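PDB 6LPI: acetolactate synthase isozyme 1 large subunit from Escherichia coli, which is a thiamine diphosphate-dependent enzyme of the acetohydroxy-acid synthase family and also holds flavin-adenine dinucleotide and a magnesium ion. Local coordinates for residues 74-79 / 153-158; 137-142 / 164-169. All coordinates share one frame; numbering follows the deposited sequence.

Contact 1 (74-79 / 153-158)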
ATOM      1  N   ASP B  74      -7.320   0.533 -10.676  1.00 51.05           N
ATOM      2  CA  ASP B  74      -8.550  -0.191 -11.080  1.00 61.50           C
ATOM      3  C   ASP B  74      -9.441  -0.453  -9.866  1.00 60.89           C
ATOM      4  O   ASP B  74     -10.673  -0.353  -9.949  1.00 74.46           O
ATOM      5  CB  ASP B  74      -8.286  -1.603 -11.665  1.00 80.82           C
ATOM      6  CG  ASP B  74      -7.124  -2.325 -11.010  1.00102.01           C
ATOM      7  OD1 ASP B  74      -7.076  -2.200  -9.778  1.00106.98           O
ATOM      8  OD2 ASP B  74      -6.298  -2.972 -11.666  1.00106.50           O
ATOM      9  N   GLY B  75      -8.811  -0.752  -8.715  1.00 49.02           N
ATOM     10  CA  GLY B  75      -9.431  -1.390  -7.563  1.00 49.22           C
ATOM     11  C   GLY B  75      -9.490  -2.899  -7.595  1.00 59.08           C
ATOM     12  O   GLY B  75     -10.109  -3.482  -6.701  1.00 78.01           O
ATOM     13  N   LYS B  76      -8.888  -3.548  -8.598  1.00 58.25           N
ATOM     14  CA  LYS B  76      -8.845  -5.010  -8.821  1.00 64.92           C
ATOM     15  C   LYS B  76      -7.400  -5.558  -8.855  1.00 54.73           C
ATOM     16  O   LYS B  76      -6.461  -4.797  -9.102  1.00 57.86           O
ATOM     17  CB  LYS B  76      -9.618  -5.353 -10.123  1.00 78.62           C
ATOM     18  CG  LYS B  76      -9.956  -6.849 -10.306  1.00 94.62           C
ATOM     19  CD  LYS B  76     -11.423  -7.185 -10.672  1.00 98.51           C
ATOM     20  CE  LYS B  76     -11.840  -8.599 -10.136  1.00 89.76           C
ATOM     21  NZ  LYS B  76     -10.912  -9.736 -10.479  1.00 80.96           N
ATOM     22  N   PRO B  77      -7.163  -6.831  -8.522  1.00 52.13           N
ATOM     23  CA  PRO B  77      -5.785  -7.356  -8.637  1.00 53.70           C
ATOM     24  C   PRO B  77      -5.191  -7.298 -10.046  1.00 57.44           C
ATOM     25  O   PRO B  77      -5.861  -7.561 -11.050  1.00 56.83           O
ATOM     26  CB  PRO B  77      -5.905  -8.809  -8.174  1.00 45.49           C
ATOM     27  CG  PRO B  77      -7.369  -9.099  -8.087  1.00 48.23           C
ATOM     28  CD  PRO B  77      -8.057  -7.792  -7.848  1.00 47.16           C
ATOM     29  N   ALA B  78      -3.911  -6.927 -10.105  1.00 52.72           N
ATOM     30  CA  ALA B  78      -3.090  -6.945 -11.310  1.00 38.45           C
ATOM     31  C   ALA B  78      -2.023  -8.022 -11.151  1.00 45.06           C
ATOM     32  O   ALA B  78      -1.678  -8.391 -10.034  1.00 50.95           O
ATOM     33  CB  ALA B  78      -2.468  -5.578 -11.562  1.00 38.32           C
ATOM     34  N   VAL B  79      -1.524  -8.551 -12.265  1.00 47.05           N
ATOM     35  CA  VAL B  79      -0.697  -9.753 -12.286  1.00 37.39           C
ATOM     36  C   VAL B  79       0.676  -9.452 -12.870  1.00 38.04           C
ATOM     37  O   VAL B  79       0.780  -8.848 -13.943  1.00 47.70           O
ATOM     38  CB  VAL B  79      -1.391 -10.870 -13.083  1.00 52.97           C
ATOM     39  CG1 VAL B  79      -0.465 -12.061 -13.269  1.00 60.80           C
ATOM     40  CG2 VAL B  79      -2.687 -11.281 -12.368  1.00 54.67           C
ATOM     41  N   ASP B 153      -8.434 -19.214  -4.924  1.00 52.37           N
ATOM     42  CA  ASP B 153      -8.277 -18.632  -3.603  1.00 47.23           C
ATOM     43  C   ASP B 153      -7.307 -17.466  -3.620  1.00 49.81           C
ATOM     44  O   ASP B 153      -7.566 -16.459  -2.947  1.00 55.30           O
ATOM     45  CB  ASP B 153      -7.878 -19.688  -2.581  1.00 48.23           C
ATOM     46  CG  ASP B 153      -8.944 -20.749  -2.428  1.00 64.90           C
ATOM     47  OD1 ASP B 153     -10.145 -20.380  -2.396  1.00 72.24           O
ATOM     48  OD2 ASP B 153      -8.592 -21.930  -2.252  1.00 73.27           O
ATOM     49  N   ALA B 154      -6.255 -17.527  -4.449  1.00 48.69           N
ATOM     50  CA  ALA B 154      -5.329 -16.400  -4.509  1.00 50.47           C
ATOM     51  C   ALA B 154      -6.076 -15.113  -4.853  1.00 57.65           C
ATOM     52  O   ALA B 154      -6.018 -14.121  -4.107  1.00 58.27           O
ATOM     53  CB  ALA B 154      -4.214 -16.681  -5.514  1.00 43.15           C
ATOM     54  N   PHE B 155      -6.876 -15.152  -5.923  1.00 51.72           N
ATOM     55  CA  PHE B 155      -7.614 -13.967  -6.334  1.00 49.75           C
ATOM     56  C   PHE B 155      -8.651 -13.558  -5.299  1.00 52.57           C
ATOM     57  O   PHE B 155      -8.958 -12.368  -5.176  1.00 60.42           O
ATOM     58  CB  PHE B 155      -8.286 -14.193  -7.682  1.00 49.40           C
ATOM     59  CG  PHE B 155      -7.450 -13.776  -8.848  1.00 49.88           C
ATOM     60  CD1 PHE B 155      -6.388 -14.554  -9.270  1.00 47.85           C
ATOM     61  CD2 PHE B 155      -7.720 -12.585  -9.510  1.00 51.25           C
ATOM     62  CE1 PHE B 155      -5.618 -14.165 -10.328  1.00 42.30           C
ATOM     63  CE2 PHE B 155      -6.959 -12.187 -10.572  1.00 45.94           C
ATOM     64  CZ  PHE B 155      -5.898 -12.981 -10.982  1.00 47.72           C
ATOM     65  N   ARG B 156      -9.208 -14.508  -4.549  1.00 50.14           N
ATOM     66  CA  ARG B 156     -10.081 -14.098  -3.455  1.00 52.37           C
ATOM     67  C   ARG B 156      -9.250 -13.390  -2.389  1.00 54.61           C
ATOM     68  O   ARG B 156      -9.532 -12.240  -2.019  1.00 58.68           O
ATOM     69  CB  ARG B 156     -10.829 -15.313  -2.890  1.00 56.09           C
ATOM     70  CG  ARG B 156     -11.780 -15.020  -1.727  1.00 62.58           C
ATOM     71  CD  ARG B 156     -12.360 -16.293  -1.088  1.00 73.91           C
ATOM     72  NE  ARG B 156     -11.318 -17.186  -0.562  1.00 87.61           N
ATOM     73  CZ  ARG B 156     -10.797 -17.129   0.670  1.00 99.27           C
ATOM     74  NH1 ARG B 156     -11.199 -16.203   1.542  1.00104.24           N
ATOM     75  NH2 ARG B 156      -9.852 -17.996   1.032  1.00 96.55           N
ATOM     76  N   ILE B 157      -8.145 -14.018  -1.981  1.00 49.80           N
ATOM     77  CA  ILE B 157      -7.354 -13.498  -0.872  1.00 45.16           C
ATOM     78  C   ILE B 157      -6.789 -12.126  -1.206  1.00 45.48           C
ATOM     79  O   ILE B 157      -6.810 -11.211  -0.382  1.00 44.70           O
ATOM     80  CB  ILE B 157      -6.226 -14.486  -0.541  1.00 39.55           C
ATOM     81  CG1 ILE B 157      -6.779 -15.818  -0.056  1.00 37.35           C
ATOM     82  CG2 ILE B 157      -5.230 -13.859   0.394  1.00 43.11           C
ATOM     83  CD1 ILE B 157      -5.746 -16.922  -0.054  1.00 41.14           C
ATOM     84  N   ALA B 158      -6.318 -11.944  -2.434  1.00 41.66           N
ATOM     85  CA  ALA B 158      -5.714 -10.674  -2.790  1.00 41.55           C
ATOM     86  C   ALA B 158      -6.699  -9.515  -2.683  1.00 49.43           C
ATOM     87  O   ALA B 158      -6.284  -8.368  -2.448  1.00 51.65           O
ATOM     88  CB  ALA B 158      -5.146 -10.763  -4.198  1.00 44.00           C
TER

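Contact 2 (137-142 / 164-169)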
ATOM      1  N   HIS B 137      -0.626 -13.860   1.383  1.00 37.36           N
ATOM      2  CA  HIS B 137      -0.512 -15.320   1.435  1.00 36.27           C
ATOM      3  C   HIS B 137       0.299 -15.779   0.221  1.00 33.59           C
ATOM      4  O   HIS B 137       0.483 -15.014  -0.729  1.00 35.70           O
ATOM      5  CB  HIS B 137      -1.889 -15.990   1.454  1.00 35.03           C
ATOM      6  CG  HIS B 137      -1.845 -17.444   1.777  1.00 40.49           C
ATOM      7  ND1 HIS B 137      -0.954 -17.980   2.685  1.00 45.72           N
ATOM      8  CD2 HIS B 137      -2.586 -18.479   1.318  1.00 47.25           C
ATOM      9  CE1 HIS B 137      -1.159 -19.284   2.782  1.00 49.94           C
ATOM     10  NE2 HIS B 137      -2.147 -19.612   1.965  1.00 47.44           N
ATOM     11  N   ASN B 138       0.784 -17.020   0.246  1.00 31.00           N
ATOM     12  CA  ASN B 138       1.605 -17.479  -0.871  1.00 30.68           C
ATOM     13  C   ASN B 138       1.404 -18.972  -1.083  1.00 31.74           C
ATOM     14  O   ASN B 138       0.804 -19.653  -0.254  1.00 50.07           O
ATOM     15  CB  ASN B 138       3.082 -17.144  -0.656  1.00 42.94           C
ATOM     16  CG  ASN B 138       3.696 -17.936   0.474  1.00 53.46           C
ATOM     17  OD1 ASN B 138       2.986 -18.486   1.312  1.00 62.83           O
ATOM     18  ND2 ASN B 138       5.022 -18.014   0.496  1.00 56.69           N
ATOM     19  N   TYR B 139       1.879 -19.483  -2.225  1.00 35.36           N
ATOM     20  CA  TYR B 139       1.640 -20.887  -2.565  1.00 41.18           C
ATOM     21  C   TYR B 139       2.844 -21.493  -3.267  1.00 47.69           C
ATOM     22  O   TYR B 139       3.542 -20.820  -4.030  1.00 50.94           O
ATOM     23  CB  TYR B 139       0.442 -21.092  -3.484  1.00 33.74           C
ATOM     24  CG  TYR B 139      -0.876 -20.675  -2.909  1.00 37.41           C
ATOM     25  CD1 TYR B 139      -1.398 -19.405  -3.204  1.00 37.54           C
ATOM     26  CD2 TYR B 139      -1.612 -21.524  -2.095  1.00 35.73           C
ATOM     27  CE1 TYR B 139      -2.614 -18.986  -2.693  1.00 37.72           C
ATOM     28  CE2 TYR B 139      -2.846 -21.117  -1.580  1.00 40.08           C
ATOM     29  CZ  TYR B 139      -3.337 -19.843  -1.879  1.00 41.71           C
ATOM     30  OH  TYR B 139      -4.545 -19.407  -1.380  1.00 39.99           O
ATOM     31  N   LEU B 140       3.054 -22.791  -3.023  1.00 41.83           N
ATOM     32  CA  LEU B 140       3.903 -23.621  -3.865  1.00 41.50           C
ATOM     33  C   LEU B 140       3.048 -24.777  -4.368  1.00 42.95           C
ATOM     34  O   LEU B 140       2.787 -25.726  -3.619  1.00 42.50           O
ATOM     35  CB  LEU B 140       5.122 -24.150  -3.117  1.00 35.73           C
ATOM     36  CG  LEU B 140       5.913 -25.184  -3.949  1.00 36.93           C
ATOM     37  CD1 LEU B 140       6.712 -24.519  -5.071  1.00 35.91           C
ATOM     38  CD2 LEU B 140       6.819 -26.037  -3.115  1.00 38.48           C
ATOM     39  N   VAL B 141       2.683 -24.724  -5.651  1.00 44.09           N
ATOM     40  CA  VAL B 141       1.808 -25.716  -6.274  1.00 48.58           C
ATOM     41  C   VAL B 141       2.633 -26.971  -6.514  1.00 57.53           C
ATOM     42  O   VAL B 141       3.506 -26.990  -7.384  1.00 53.87           O
ATOM     43  CB  VAL B 141       1.225 -25.202  -7.590  1.00 42.30           C
ATOM     44  CG1 VAL B 141       0.205 -26.203  -8.137  1.00 40.07           C
ATOM     45  CG2 VAL B 141       0.606 -23.856  -7.379  1.00 43.01           C
ATOM     46  N   ARG B 142       2.320 -28.047  -5.798  1.00 69.83           N
ATOM     47  CA  ARG B 142       3.203 -29.201  -5.892  1.00 74.60           C
ATOM     48  C   ARG B 142       2.665 -30.219  -6.910  1.00 71.43           C
ATOM     49  O   ARG B 142       3.463 -30.979  -7.468  1.00 69.01           O
ATOM     50  CB  ARG B 142       3.374 -29.919  -4.531  1.00 75.55           C
ATOM     51  CG  ARG B 142       3.423 -29.117  -3.174  1.00 93.84           C
ATOM     52  CD  ARG B 142       4.051 -29.725  -1.903  1.00101.24           C
ATOM     53  NE  ARG B 142       4.671 -28.898  -0.887  1.00107.18           N
ATOM     54  CZ  ARG B 142       5.962 -28.801  -0.603  1.00110.66           C
ATOM     55  NH1 ARG B 142       6.315 -28.064   0.464  1.00113.92           N
ATOM     56  NH2 ARG B 142       6.898 -29.246  -1.427  1.00106.61           N
ATOM     57  N   GLY B 164      -4.076  -7.372  -0.513  1.00 40.06           N
ATOM     58  CA  GLY B 164      -2.645  -7.519  -0.520  1.00 37.33           C
ATOM     59  C   GLY B 164      -2.142  -8.453  -1.601  1.00 43.59           C
ATOM     60  O   GLY B 164      -2.914  -9.074  -2.344  1.00 37.81           O
ATOM     61  N   PRO B 165      -0.821  -8.579  -1.702  1.00 31.59           N
ATOM     62  CA  PRO B 165      -0.244  -9.457  -2.720  1.00 40.90           C
ATOM     63  C   PRO B 165      -0.280 -10.914  -2.302  1.00 40.07           C
ATOM     64  O   PRO B 165      -0.092 -11.262  -1.134  1.00 38.04           O
ATOM     65  CB  PRO B 165       1.206  -8.973  -2.818  1.00 40.94           C
ATOM     66  CG  PRO B 165       1.505  -8.451  -1.443  1.00 35.14           C
ATOM     67  CD  PRO B 165       0.210  -7.838  -0.958  1.00 32.87           C
ATOM     68  N   VAL B 166      -0.545 -11.766  -3.277  1.00 42.43           N
ATOM     69  CA  VAL B 166      -0.421 -13.201  -3.120  1.00 30.54           C
ATOM     70  C   VAL B 166       0.564 -13.686  -4.166  1.00 38.43           C
ATOM     71  O   VAL B 166       0.508 -13.281  -5.338  1.00 40.30           O
ATOM     72  CB  VAL B 166      -1.767 -13.933  -3.258  1.00 31.61           C
ATOM     73  CG1 VAL B 166      -1.588 -15.401  -2.896  1.00 34.99           C
ATOM     74  CG2 VAL B 166      -2.804 -13.291  -2.376  1.00 36.08           C
ATOM     75  N   TRP B 167       1.454 -14.570  -3.740  1.00 33.38           N
ATOM     76  CA  TRP B 167       2.528 -15.068  -4.575  1.00 39.18           C
ATOM     77  C   TRP B 167       2.240 -16.533  -4.872  1.00 46.24           C
ATOM     78  O   TRP B 167       2.075 -17.339  -3.944  1.00 43.41           O
ATOM     79  CB  TRP B 167       3.865 -14.888  -3.862  1.00 41.72           C
ATOM     80  CG  TRP B 167       5.046 -15.091  -4.733  1.00 44.37           C
ATOM     81  CD1 TRP B 167       5.192 -16.030  -5.711  1.00 50.94           C
ATOM     82  CD2 TRP B 167       6.265 -14.349  -4.700  1.00 44.31           C
ATOM     83  NE1 TRP B 167       6.427 -15.911  -6.296  1.00 54.16           N
ATOM     84  CE2 TRP B 167       7.104 -14.884  -5.695  1.00 44.42           C
ATOM     85  CE3 TRP B 167       6.734 -13.283  -3.919  1.00 43.06           C
ATOM     86  CZ2 TRP B 167       8.376 -14.389  -5.941  1.00 42.38           C
ATOM     87  CZ3 TRP B 167       8.008 -12.789  -4.167  1.00 37.49           C
ATOM     88  CH2 TRP B 167       8.813 -13.348  -5.173  1.00 38.08           C
ATOM     89  N   ILE B 168       2.167 -16.879  -6.153  1.00 42.09           N
ATOM     90  CA  ILE B 168       1.938 -18.252  -6.566  1.00 43.62           C
ATOM     91  C   ILE B 168       3.187 -18.711  -7.308  1.00 41.71           C
ATOM     92  O   ILE B 168       3.489 -18.211  -8.404  1.00 31.39           O
ATOM     93  CB  ILE B 168       0.672 -18.394  -7.430  1.00 42.88           C
ATOM     94  CG1 ILE B 168      -0.494 -17.617  -6.798  1.00 38.30           C
ATOM     95  CG2 ILE B 168       0.278 -19.866  -7.594  1.00 33.48           C
ATOM     96  CD1 ILE B 168      -1.604 -17.279  -7.751  1.00 33.70           C
ATOM     97  N   ASP B 169       3.885 -19.697  -6.729  1.00 31.53           N
ATOM     98  CA  ASP B 169       5.053 -20.327  -7.332  1.00 44.71           C
ATOM     99  C   ASP B 169       4.627 -21.657  -7.972  1.00 49.14           C
ATOM    100  O   ASP B 169       4.105 -22.544  -7.290  1.00 55.61           O
ATOM    101  CB  ASP B 169       6.126 -20.535  -6.269  1.00 43.22           C
ATOM    102  CG  ASP B 169       7.519 -20.607  -6.842  1.00 60.56           C
ATOM    103  OD1 ASP B 169       8.379 -21.236  -6.199  1.00 65.82           O
ATOM    104  OD2 ASP B 169       7.774 -20.010  -7.901  1.00 71.41           O
TER

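Contact 1 (74-79 / 153-158)
The ring of Phe155 meets three residues of segment 74-79. Lys76 NZ lies at the ring edge, near its plane, 4.4 Å from Phe155 CD2. Pro77 and Val79 approach the ring obliquely. Pro77 CG sits 3.8 Å from Phe155 CD2 and is also near CE2. Val79 CG2 comes to 3.9 Å from Phe155 CZ, and these two side chains cross at about a right angle. The first torsion of Val79, 173°, sets CG1 anti to the backbone N and leaves CG2 beside that N, where it meets the ring tip. One helical turn after Phe155, Ala158 CB is 4.5 Å from Pro77 CB, a looser apolar contact. Pro77 thus meets Phe155 with CG and Ala158 with CB.

The turn before Pro77 has its own polar link. Asp74 OD1 accepts a hydrogen bond from Lys76 N, which makes an Asx turn. The donor stands well above the carboxylate plane. Gly75 lies inside this turn with positive phi, just after the helix ends.

Ile106 of strand 105-111 packs against Pro77, Val79, Phe155 and Ala158, so it joins both sides of the contact. Arg156 reaches an acidic side chain of another protein chain. The arrangement is a mainly apolar packing of helix 147-159 on the parallel sheet and on the turn leading into strand 78-82, in the N-terminal alpha/beta domain of a thiamine diphosphate-dependent enzyme.

Contact 2 (137-142 / 164-169)
Tyr139 meets Val166 and Ile168 on one face of a parallel strand pair. Its CE1 lies 3.7 Å from Val166 CG1, and its CD1 is 4.1 Å from Ile168 CG1. Tyr139 CG stands beside the backbone N (chi1 -63°), and the CD1/CE1 side of the ring reaches both aliphatic groups obliquely. Further on, Val141 CG2 touches Ile168 CG2 at 4.0 Å. Ile168 thus sits between Tyr139 and Val141, one branch to each.

On the face with Asn138 and Leu140, Asn138 and Trp167 meet through their CB atoms, 4.0 Å apart, while the ends of both side chains lead away. Leu140 and Asp169 lie side by side, pointing the same way, with Leu140 CD1 3.9 Å from Asp169 OD1. Four backbone hydrogen bonds join the two segments, from Trp167 N to His137 O through to Val141 N to Asp169 O. Asn138 ND2 makes a hydrogen bond with Ser131 OG.

Strand 137-140 is the outermost strand on this side of the sheet within the chain, and strand 105-111 flanks 166-171 on its other side. Helix 147-159 packs on Tyr139 and Ile168. Helices 86-101 and 127-131 meet Trp167 on the opposite face.

Overall arrangement
Contacts 1 and 2 lie about 12 Å apart, centre to centre, and share one six-stranded parallel sheet. Along the chain their segments alternate: 74-79, 137-142, 153-158, 164-169. Strand 137-140, helix 147-159 and strand 166-171 form a beta-alpha-beta unit. Contact 2 pairs its two strands, and contact 1 packs its helix against the start of strand 78-82 and the turn before it. The contacts also touch directly: Ala154 CB is 3.5 Å from Ile168 CD1. Strand 105-111 lies between 78-82 and 166-171, so the helix reaches across it. The edge unit thus meets strand 78-82 through its helix. A bound FAD lies about 11 Å from the side chain of Pro165.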